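Nucleoporin NUP145N (Chaetomium thermophilum, PDB 5HB6) probably serves as a structural component of the nuclear pore complex and a docking partner for transport factors, this chain being its autopeptidase domain. Local coordinates at residues D11-M16 with I48-L53; V25-G30 with V41-S46; T56-E61 with A65-N70; R107-L112 with T118-Y123. The protein carries 1 engineered substitution. All blocks are in the same frame, centred on the assembly; numbering follows the deposited sequence.

Contact 1: residues D11-M16 with I48-L53. With SO4 (sulfate ion), chain D.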
# COMPACT_ATOMS: atom_id res chain seq x y z
N ASP A 11 7.00 -12.58 -12.79
CA ASP A 11 7.37 -13.88 -13.35
C ASP A 11 6.84 -15.04 -12.51
O ASP A 11 6.39 -16.06 -13.06
CB ASP A 11 8.89 -13.98 -13.51
CG ASP A 11 9.42 -13.20 -14.72
OD1 ASP A 11 8.63 -12.87 -15.64
OD2 ASP A 11 10.64 -12.96 -14.78
N ASP A 12 6.89 -14.91 -11.17
CA ASP A 12 6.31 -15.92 -10.29
C ASP A 12 4.83 -16.09 -10.60
O ASP A 12 4.30 -17.21 -10.63
CB ASP A 12 6.38 -15.47 -8.82
CG ASP A 12 7.79 -15.48 -8.19
OD1 ASP A 12 8.70 -16.21 -8.67
OD2 ASP A 12 7.94 -14.75 -7.12
N ILE A 13 4.12 -14.98 -10.78
CA ILE A 13 2.67 -15.03 -10.97
C ILE A 13 2.34 -15.63 -12.33
O ILE A 13 1.41 -16.43 -12.47
CB ILE A 13 2.08 -13.62 -10.78
CG1 ILE A 13 2.29 -13.16 -9.33
CG2 ILE A 13 0.59 -13.62 -11.13
CD1 ILE A 13 2.14 -11.67 -9.16
N ARG A 14 3.12 -15.27 -13.35
CA ARG A 14 2.90 -15.84 -14.67
C ARG A 14 3.10 -17.35 -14.68
O ARG A 14 2.50 -18.07 -15.50
CB ARG A 14 3.84 -15.16 -15.66
CG ARG A 14 3.40 -13.77 -16.04
CD ARG A 14 4.51 -12.97 -16.70
NE ARG A 14 4.07 -11.59 -16.91
CZ ARG A 14 4.86 -10.53 -16.83
NH1 ARG A 14 6.16 -10.66 -16.56
NH2 ARG A 14 4.36 -9.32 -17.03
N ALA A 15 3.95 -17.84 -13.80
CA ALA A 15 4.22 -19.27 -13.71
C ALA A 15 3.18 -20.02 -12.89
O ALA A 15 3.22 -21.26 -12.86
CB ALA A 15 5.61 -19.49 -13.12
N MET A 16 2.25 -19.33 -12.25
CA MET A 16 1.20 -19.99 -11.50
C MET A 16 0.18 -20.60 -12.46
O MET A 16 0.00 -20.13 -13.59
CB MET A 16 0.48 -18.98 -10.60
CG MET A 16 1.35 -18.45 -9.49
SD MET A 16 0.46 -17.24 -8.53
CE MET A 16 1.71 -16.73 -7.35
N ILE A 48 -5.36 -8.93 -14.67
CA ILE A 48 -4.59 -7.71 -14.48
C ILE A 48 -3.32 -7.81 -15.31
O ILE A 48 -2.68 -8.86 -15.36
CB ILE A 48 -4.28 -7.52 -12.98
CG1 ILE A 48 -5.57 -7.15 -12.25
CG2 ILE A 48 -3.22 -6.44 -12.78
CD1 ILE A 48 -5.48 -7.21 -10.75
N ASN A 49 -2.97 -6.71 -15.98
CA ASN A 49 -1.78 -6.64 -16.82
C ASN A 49 -0.58 -6.33 -15.95
O ASN A 49 -0.34 -5.17 -15.57
CB ASN A 49 -1.95 -5.57 -17.90
CG ASN A 49 -0.76 -5.48 -18.84
OD1 ASN A 49 0.24 -6.19 -18.69
ND2 ASN A 49 -0.87 -4.60 -19.84
N LEU A 50 0.20 -7.36 -15.62
CA LEU A 50 1.32 -7.19 -14.72
C LEU A 50 2.43 -6.35 -15.31
O LEU A 50 3.29 -5.86 -14.57
CB LEU A 50 1.87 -8.55 -14.31
CG LEU A 50 0.91 -9.48 -13.58
CD1 LEU A 50 1.51 -10.87 -13.55
CD2 LEU A 50 0.69 -8.97 -12.18
N ASP A 51 2.44 -6.16 -16.63
CA ASP A 51 3.42 -5.30 -17.28
C ASP A 51 2.99 -3.84 -17.29
O ASP A 51 3.76 -2.98 -17.73
CB ASP A 51 3.67 -5.77 -18.71
CG ASP A 51 4.70 -6.88 -18.79
OD1 ASP A 51 5.65 -6.88 -17.97
OD2 ASP A 51 4.55 -7.77 -19.65
N ASP A 52 1.78 -3.53 -16.84
CA ASP A 52 1.31 -2.16 -16.79
C ASP A 52 0.55 -1.97 -15.49
O ASP A 52 -0.60 -1.55 -15.45
CB ASP A 52 0.46 -1.81 -18.00
CG ASP A 52 0.23 -0.32 -18.13
OD1 ASP A 52 1.07 0.44 -17.60
OD2 ASP A 52 -0.77 0.08 -18.77
N LEU A 53 1.24 -2.30 -14.40
CA LEU A 53 0.71 -2.17 -13.05
C LEU A 53 1.35 -0.99 -12.33
O LEU A 53 0.64 -0.10 -11.83
CB LEU A 53 1.00 -3.47 -12.28
CG LEU A 53 0.25 -3.71 -10.98
CD1 LEU A 53 0.08 -5.22 -10.74
CD2 LEU A 53 0.98 -3.07 -9.83
S SO4 D . 0.60 -10.39 -17.86
O1 SO4 D . -0.35 -9.97 -16.83
O2 SO4 D . 1.02 -11.77 -17.59
O3 SO4 D . 1.73 -9.47 -17.87
O4 SO4 D . -0.04 -10.34 -19.17
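An anion site forms where Arg14 of helix 10-14 meets Leu50 and Asp51 in the loop between strands 35-39 and 58-61. A sulfate, probably from the crystallisation liquor, sits at the edge of the Arg14 guanidinium. Arg14 NH2 donates to sulfate O3 at 2.8 Å and Arg14 NE to sulfate O2 at 3.1 Å. From the loop, the backbone N of Leu50 meets sulfate O1 at 2.9 Å in an almost straight bond (178°), and Arg21 of helix 18-21 adds a further bond. The Arg14 chain runs extended from CG to NE, out from the helix toward the loop. Arg14 NH2 also makes a salt bridge with Asp51 OD1 (2.9 Å), whose hydrogen bond is weak, with the guanidinium and carboxylate planes 46° apart. On the helix side, Asp11 OD1 lies at the guanidinium edge, 3.4 Å from Arg14 NH1 in a weak bond, so that carboxylates of helix and loop probably help to limit the turning of the guanidinium and to balance its charge. Beside this polar layer Ile13 CG2 packs on Leu50 CD1 at 3.8 Å. Asn49 OD1 accepts from Asp51 N at 3.0 Å in an Asx turn, the donor standing above the carbonyl plane.

Contact 2: residues V25-G30 with V41-S46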
# COMPACT_ATOMS: atom_id res chain seq x y z
N VAL A 25 -1.74 -15.02 -2.69
CA VAL A 25 -1.63 -14.69 -1.27
C VAL A 25 -0.35 -13.90 -1.04
O VAL A 25 0.70 -14.21 -1.63
CB VAL A 25 -1.63 -15.98 -0.43
CG1 VAL A 25 -1.37 -15.70 1.04
CG2 VAL A 25 -2.95 -16.72 -0.60
N GLY A 26 -0.43 -12.89 -0.19
CA GLY A 26 0.74 -12.11 0.15
C GLY A 26 1.17 -11.12 -0.90
O GLY A 26 2.33 -10.70 -0.90
N PHE A 27 0.27 -10.74 -1.81
CA PHE A 27 0.64 -9.85 -2.90
C PHE A 27 1.00 -8.49 -2.33
O PHE A 27 0.23 -7.90 -1.57
CB PHE A 27 -0.47 -9.75 -3.94
CG PHE A 27 -0.06 -9.01 -5.17
CD1 PHE A 27 1.04 -9.41 -5.91
CD2 PHE A 27 -0.76 -7.88 -5.59
CE1 PHE A 27 1.41 -8.72 -7.04
CE2 PHE A 27 -0.39 -7.22 -6.74
CZ PHE A 27 0.70 -7.62 -7.44
N THR A 28 2.16 -7.98 -2.74
CA THR A 28 2.73 -6.76 -2.19
C THR A 28 3.30 -5.97 -3.35
O THR A 28 4.02 -6.53 -4.18
CB THR A 28 3.87 -7.09 -1.21
OG1 THR A 28 3.35 -7.91 -0.16
CG2 THR A 28 4.45 -5.85 -0.57
N VAL A 29 2.96 -4.68 -3.43
CA VAL A 29 3.55 -3.75 -4.38
C VAL A 29 4.27 -2.69 -3.59
O VAL A 29 3.68 -2.10 -2.68
CB VAL A 29 2.50 -3.13 -5.31
CG1 VAL A 29 3.14 -2.08 -6.25
CG2 VAL A 29 1.82 -4.22 -6.13
N GLY A 30 5.55 -2.49 -3.89
CA GLY A 30 6.34 -1.52 -3.16
C GLY A 30 7.11 -0.61 -4.10
O GLY A 30 7.19 -0.86 -5.31
N VAL A 41 -5.84 -10.08 1.73
CA VAL A 41 -6.63 -11.25 1.37
C VAL A 41 -6.07 -11.73 0.04
O VAL A 41 -5.33 -11.00 -0.64
CB VAL A 41 -8.13 -10.90 1.24
CG1 VAL A 41 -8.70 -10.47 2.57
CG2 VAL A 41 -8.33 -9.80 0.21
N PRO A 42 -6.40 -12.96 -0.36
CA PRO A 42 -5.95 -13.41 -1.69
C PRO A 42 -6.57 -12.52 -2.75
O PRO A 42 -7.73 -12.10 -2.62
CB PRO A 42 -6.49 -14.85 -1.78
CG PRO A 42 -6.73 -15.27 -0.39
CD PRO A 42 -7.16 -14.01 0.34
N VAL A 43 -5.79 -12.22 -3.78
CA VAL A 43 -6.26 -11.36 -4.86
C VAL A 43 -6.26 -12.11 -6.18
O VAL A 43 -5.39 -12.94 -6.46
CB VAL A 43 -5.43 -10.05 -4.97
CG1 VAL A 43 -5.71 -9.14 -3.78
CG2 VAL A 43 -3.97 -10.34 -5.11
N ASP A 44 -7.24 -11.78 -7.01
CA ASP A 44 -7.39 -12.39 -8.32
C ASP A 44 -6.62 -11.54 -9.32
O ASP A 44 -7.03 -10.41 -9.62
CB ASP A 44 -8.87 -12.47 -8.69
CG ASP A 44 -9.12 -13.17 -10.02
OD1 ASP A 44 -8.15 -13.50 -10.75
OD2 ASP A 44 -10.31 -13.37 -10.33
N LEU A 45 -5.48 -12.04 -9.78
CA LEU A 45 -4.65 -11.33 -10.75
C LEU A 45 -4.79 -11.90 -12.15
O LEU A 45 -4.00 -11.56 -13.02
CB LEU A 45 -3.19 -11.33 -10.32
CG LEU A 45 -2.87 -10.79 -8.92
CD1 LEU A 45 -1.38 -10.81 -8.65
CD2 LEU A 45 -3.43 -9.40 -8.74
N SER A 46 -5.78 -12.77 -12.37
CA SER A 46 -5.91 -13.45 -13.65
C SER A 46 -6.18 -12.48 -14.80
O SER A 46 -5.86 -12.80 -15.95
CB SER A 46 -6.99 -14.53 -13.58
OG SER A 46 -8.27 -13.98 -13.34
O HOH W 1 -2.66 -11.02 -1.72
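Phe27 and Leu45 make the tight half of this contact. Leu45 CD1 stands over the centre of one face of the Phe27 ring, 3.8 Å from its centroid and 10° off the ring normal, a CH-pi contact. Phe27 carries CG anti to its own N (chi1 -172°), which turns the ring toward Val43 and Leu45. Val43 CG2 comes in obliquely, touching Phe27 CB at 3.7 Å, with the two side chains nearly at right angles. Trading the ring for an alanine here would probably leave Leu45 CD1 without the ring face it rests on and Val43 with only the CB to touch. The exposed side is looser: Val25 CG2 and Pro42 CG lie side by side at 4.1 Å. Beside this pair a water joins the two backbones, accepting from Phe27 N (2.9 Å) and donating to Val41 O (2.9 Å). Farther along, Asp44 OD1 takes N (3.0 Å) and OG (2.6 Å) of Ser46, the bond to N making an Asx turn and the OG bond adding to it. With Ile13 and Met6, Phe27, Val43 and Leu45 form a buried apolar cluster where the loop after strand 35-39 packs beside strand 28-31 of the antiparallel sheet.

Contact 3: residues T56-E61 with A65-N70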
# COMPACT_ATOMS: atom_id res chain seq x y z
N THR A 56 0.36 2.82 -12.82
CA THR A 56 -0.83 2.81 -13.66
C THR A 56 -2.02 2.32 -12.83
O THR A 56 -3.05 2.98 -12.78
CB THR A 56 -0.59 1.91 -14.86
OG1 THR A 56 0.46 2.48 -15.66
CG2 THR A 56 -1.83 1.79 -15.70
N ILE A 57 -1.88 1.14 -12.24
CA ILE A 57 -2.88 0.60 -11.31
C ILE A 57 -2.55 0.99 -9.87
O ILE A 57 -3.39 1.52 -9.14
CB ILE A 57 -2.97 -0.94 -11.47
CG1 ILE A 57 -3.49 -1.32 -12.86
CG2 ILE A 57 -3.88 -1.53 -10.40
CD1 ILE A 57 -3.61 -2.82 -13.11
N VAL A 58 -1.32 0.73 -9.45
CA VAL A 58 -0.83 1.08 -8.12
C VAL A 58 0.20 2.18 -8.29
O VAL A 58 1.22 1.99 -8.96
CB VAL A 58 -0.24 -0.14 -7.39
CG1 VAL A 58 0.25 0.27 -6.00
CG2 VAL A 58 -1.26 -1.28 -7.32
N ILE A 59 -0.07 3.33 -7.68
CA ILE A 59 0.82 4.49 -7.78
C ILE A 59 1.36 4.77 -6.40
O ILE A 59 0.58 5.02 -5.46
CB ILE A 59 0.11 5.74 -8.34
CG1 ILE A 59 -0.42 5.47 -9.74
CG2 ILE A 59 1.08 6.88 -8.43
CD1 ILE A 59 -1.78 4.92 -9.77
N LEU A 60 2.68 4.76 -6.28
CA LEU A 60 3.38 5.03 -5.03
C LEU A 60 4.29 6.23 -5.25
O LEU A 60 5.26 6.16 -6.00
CB LEU A 60 4.18 3.80 -4.61
CG LEU A 60 3.30 2.64 -4.14
CD1 LEU A 60 4.10 1.37 -3.97
CD2 LEU A 60 2.64 2.97 -2.83
N GLU A 61 3.99 7.32 -4.58
CA GLU A 61 4.87 8.47 -4.49
C GLU A 61 4.99 8.83 -3.02
O GLU A 61 4.18 8.37 -2.21
CB GLU A 61 4.33 9.66 -5.30
CG GLU A 61 4.22 9.34 -6.80
CD GLU A 61 3.66 10.48 -7.62
OE1 GLU A 61 3.03 11.38 -7.04
OE2 GLU A 61 3.85 10.45 -8.86
N ALA A 65 -0.18 6.60 -1.52
CA ALA A 65 -0.48 5.31 -2.12
C ALA A 65 -1.87 5.39 -2.72
O ALA A 65 -2.84 5.67 -2.02
CB ALA A 65 -0.38 4.19 -1.09
N THR A 66 -1.97 5.09 -4.01
CA THR A 66 -3.22 5.15 -4.77
C THR A 66 -3.37 3.83 -5.51
O THR A 66 -2.41 3.31 -6.09
CB THR A 66 -3.19 6.32 -5.82
OG1 THR A 66 -2.97 7.58 -5.18
CG2 THR A 66 -4.52 6.41 -6.61
N VAL A 67 -4.58 3.28 -5.47
CA VAL A 67 -4.90 2.09 -6.23
C VAL A 67 -6.15 2.38 -7.06
O VAL A 67 -7.18 2.77 -6.50
CB VAL A 67 -5.13 0.88 -5.30
CG1 VAL A 67 -5.42 -0.39 -6.09
CG2 VAL A 67 -3.92 0.68 -4.42
N TYR A 68 -6.05 2.18 -8.39
CA TYR A 68 -7.09 2.49 -9.38
C TYR A 68 -7.35 3.99 -9.46
O TYR A 68 -8.36 4.48 -8.95
CB TYR A 68 -8.40 1.75 -9.08
CG TYR A 68 -8.29 0.24 -9.18
CD1 TYR A 68 -8.00 -0.38 -10.38
CD2 TYR A 68 -8.48 -0.56 -8.06
CE1 TYR A 68 -7.90 -1.74 -10.47
CE2 TYR A 68 -8.37 -1.92 -8.14
CZ TYR A 68 -8.07 -2.52 -9.34
OH TYR A 68 -7.99 -3.90 -9.41
N PRO A 69 -6.48 4.73 -10.16
CA PRO A 69 -6.65 6.19 -10.24
C PRO A 69 -7.76 6.64 -11.17
O PRO A 69 -8.16 7.81 -11.09
CB PRO A 69 -5.28 6.66 -10.76
CG PRO A 69 -4.83 5.53 -11.62
CD PRO A 69 -5.27 4.29 -10.87
N ASN A 70 -8.27 5.78 -12.05
CA ASN A 70 -9.32 6.14 -13.00
C ASN A 70 -10.65 5.67 -12.43
O ASN A 70 -10.91 4.46 -12.38
CB ASN A 70 -9.04 5.52 -14.37
CG ASN A 70 -10.09 5.91 -15.41
OD1 ASN A 70 -11.06 6.59 -15.10
ND2 ASN A 70 -9.88 5.48 -16.64
O HOH W 2 -0.29 7.89 -5.20
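With CG1 of Ile59 anti to the carbonyl carbon, a chi2 of 89° swings Ile59 CD1 onto the Pro69 ring, 3.6 Å from Pro69 CG. Leu60 sets its CG beside the backbone N (chi1 -70°), which brings Leu60 CD2 against Ala65 CB at 3.7 Å on the other face of the sheet, the one that also carries Val58 and Val67. Strands 58-61 and 64-67 form an antiparallel beta hairpin, and the hydrogen-bonded pair is Ile59 with Thr66: Ile59 N gives to Thr66 O at 2.8 Å, nearly straight at 173°, and Thr66 N returns a bond to Ile59 O at 2.9 Å. Ile59 O is gripped a second time, by a water that donates to it at 3.0 Å and also bonds to Thr66 OG1. Past the last strand pair, Tyr68 N still reaches Ile57 O (2.8 Å), although Tyr68 has left the extended conformation. The two side chains then lie alongside each other, with Ile57 CG2 at 4.0 Å from Tyr68 CE1. Tyr68 OH is hydrogen-bonded to Leu81 N. The hairpin lies against the large sheet: Leu60 and Ala65 both pack on Val37 of strand 35-39, while Leu60 N and O bond to Tyr4 of strand 4-7 and Arg31 of strand 28-31.

Contact 4: residues R107-L112 with T118-Y123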
# COMPACT_ATOMS: atom_id res chain seq x y z
N ARG A 107 1.94 13.39 20.60
CA ARG A 107 0.68 13.88 20.03
C ARG A 107 0.60 13.57 18.54
O ARG A 107 -0.49 13.34 18.00
CB ARG A 107 0.51 15.38 20.26
CG ARG A 107 -0.68 15.96 19.50
CD ARG A 107 -1.45 17.01 20.28
NE ARG A 107 -2.68 17.37 19.56
CZ ARG A 107 -3.87 16.79 19.74
NH1 ARG A 107 -4.91 17.21 19.04
NH2 ARG A 107 -4.03 15.81 20.63
N HIS A 108 1.74 13.62 17.84
CA HIS A 108 1.79 13.23 16.43
C HIS A 108 1.26 11.82 16.25
O HIS A 108 0.43 11.56 15.37
CB HIS A 108 3.24 13.30 15.95
CG HIS A 108 3.47 12.72 14.59
ND1 HIS A 108 2.94 13.29 13.45
CD2 HIS A 108 4.20 11.66 14.19
CE1 HIS A 108 3.32 12.57 12.40
NE2 HIS A 108 4.09 11.58 12.82
N ILE A 109 1.72 10.91 17.09
CA ILE A 109 1.27 9.53 17.00
C ILE A 109 -0.23 9.44 17.25
O ILE A 109 -0.96 8.75 16.54
CB ILE A 109 2.07 8.63 17.95
CG1 ILE A 109 3.50 8.50 17.43
CG2 ILE A 109 1.44 7.24 18.06
CD1 ILE A 109 4.48 8.05 18.48
N GLU A 110 -0.72 10.18 18.24
CA GLU A 110 -2.16 10.18 18.50
C GLU A 110 -2.95 10.75 17.32
O GLU A 110 -4.02 10.25 16.98
CB GLU A 110 -2.43 10.95 19.79
CG GLU A 110 -1.89 10.23 21.05
CD GLU A 110 -2.27 8.74 21.10
OE1 GLU A 110 -1.37 7.87 20.95
OE2 GLU A 110 -3.47 8.44 21.28
N ARG A 111 -2.41 11.76 16.64
CA ARG A 111 -3.12 12.30 15.49
C ARG A 111 -3.07 11.33 14.31
O ARG A 111 -4.04 11.23 13.54
CB ARG A 111 -2.58 13.68 15.12
CG ARG A 111 -2.86 14.74 16.20
CD ARG A 111 -4.36 14.91 16.48
NE ARG A 111 -5.07 15.58 15.39
CZ ARG A 111 -6.38 15.49 15.17
NH1 ARG A 111 -7.16 14.73 15.93
NH2 ARG A 111 -6.93 16.18 14.17
N LEU A 112 -1.96 10.60 14.12
CA LEU A 112 -1.96 9.56 13.10
C LEU A 112 -3.05 8.54 13.36
O LEU A 112 -3.69 8.05 12.42
CB LEU A 112 -0.61 8.87 13.04
CG LEU A 112 0.55 9.66 12.45
CD1 LEU A 112 1.81 8.81 12.51
CD2 LEU A 112 0.30 10.10 11.03
N THR A 118 -8.63 5.30 7.91
CA THR A 118 -7.48 4.44 8.12
C THR A 118 -7.62 3.77 9.47
O THR A 118 -8.27 4.30 10.38
CB THR A 118 -6.13 5.21 8.10
OG1 THR A 118 -5.98 5.99 9.30
CG2 THR A 118 -6.00 6.09 6.88
N THR A 119 -6.98 2.61 9.62
CA THR A 119 -6.88 1.93 10.90
C THR A 119 -5.40 1.84 11.25
O THR A 119 -4.64 1.12 10.60
CB THR A 119 -7.51 0.54 10.83
OG1 THR A 119 -8.89 0.66 10.48
CG2 THR A 119 -7.40 -0.15 12.16
N PHE A 120 -4.98 2.61 12.24
CA PHE A 120 -3.57 2.70 12.58
C PHE A 120 -3.01 1.34 12.91
O PHE A 120 -3.61 0.58 13.66
CB PHE A 120 -3.44 3.62 13.80
CG PHE A 120 -2.04 3.82 14.28
CD1 PHE A 120 -1.26 4.84 13.77
CD2 PHE A 120 -1.52 3.04 15.30
CE1 PHE A 120 0.01 5.05 14.24
CE2 PHE A 120 -0.26 3.24 15.78
CZ PHE A 120 0.51 4.26 15.26
N GLU A 121 -1.84 1.04 12.37
CA GLU A 121 -1.08 -0.15 12.71
C GLU A 121 0.16 0.19 13.52
O GLU A 121 0.38 -0.37 14.59
CB GLU A 121 -0.69 -0.89 11.43
CG GLU A 121 -1.92 -1.42 10.70
CD GLU A 121 -2.29 -2.84 11.05
OE1 GLU A 121 -1.57 -3.48 11.85
OE2 GLU A 121 -3.32 -3.32 10.54
N SER A 122 0.94 1.16 13.07
CA SER A 122 2.15 1.51 13.80
C SER A 122 2.73 2.81 13.28
O SER A 122 2.44 3.26 12.16
CB SER A 122 3.19 0.42 13.65
OG SER A 122 3.56 0.27 12.30
N TYR A 123 3.59 3.39 14.10
CA TYR A 123 4.48 4.46 13.70
C TYR A 123 5.83 4.19 14.34
O TYR A 123 5.92 3.96 15.55
CB TYR A 123 3.96 5.83 14.13
CG TYR A 123 4.94 6.90 13.76
CD1 TYR A 123 5.08 7.29 12.45
CD2 TYR A 123 5.75 7.50 14.71
CE1 TYR A 123 6.02 8.25 12.08
CE2 TYR A 123 6.68 8.46 14.35
CZ TYR A 123 6.81 8.85 13.04
OH TYR A 123 7.73 9.77 12.61
O HOH W 3 -3.65 5.65 11.05
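Tyr123 presents one face of its ring to the edge of His108 in a T-shaped stack, centroids 5.0 Å apart and planes at 81°. His108 NE2 lies over the face, offset toward the rim, and is also hydrogen-bonded to Ser92 O, which helps fix the imidazole's turn. Two aliphatic groups reach the same phenol obliquely: Leu112 CD1 meets Tyr123 CD1 at 3.6 Å, and Ile109 CG1 meets Tyr123 CD2 at 3.7 Å. Putting a glycine in place of Tyr123 would probably leave the His108 edge without a ring to stack on and Ile109 and Leu112 without their cover on that side. Earlier in the strand, Phe120 packs more openly, its CE1 at 4.1 Å from Leu112 CB and its CZ at 4.2 Å from Ile109 CG2. At the Phe120 ring edge a water donates to Leu112 O (2.8 Å) and to Thr118 OG1 (2.9 Å), which is also hydrogen-bonded to Ile115 O. A classic beta bulge, Glu121 and Ser122 both facing Ala131, lets Phe120 and Tyr123 point toward the helix. Helix 102-113 thus runs nearly antiparallel along the outermost strand 119-124, and Leu112 extends to Trp130 of the adjoining strand 129-134.

In the fold
Contact 2 is the buried one, contacts 1 and 3 are partly buried, and contact 4 lies at the surface, on the far side of the chain's centre from contacts 1 and 2. Contact 2 is nested inside the loop closed by contact 1, and the two share an apolar layer: Ile13 packs on both Phe27 and Leu45. Contact 3 adjoins each of them, Leu60 touching the backbone of Val29 and Gly30 and Ile57 meeting Ile48. Charge and an anion mark contact 1, whereas contact 3 is held by backbone bonds and contacts 2 and 4 by rings and aliphatic groups with one bridging water each. Contacts 2 and 4 reach the same sheet, nearest atoms about 11 Å apart.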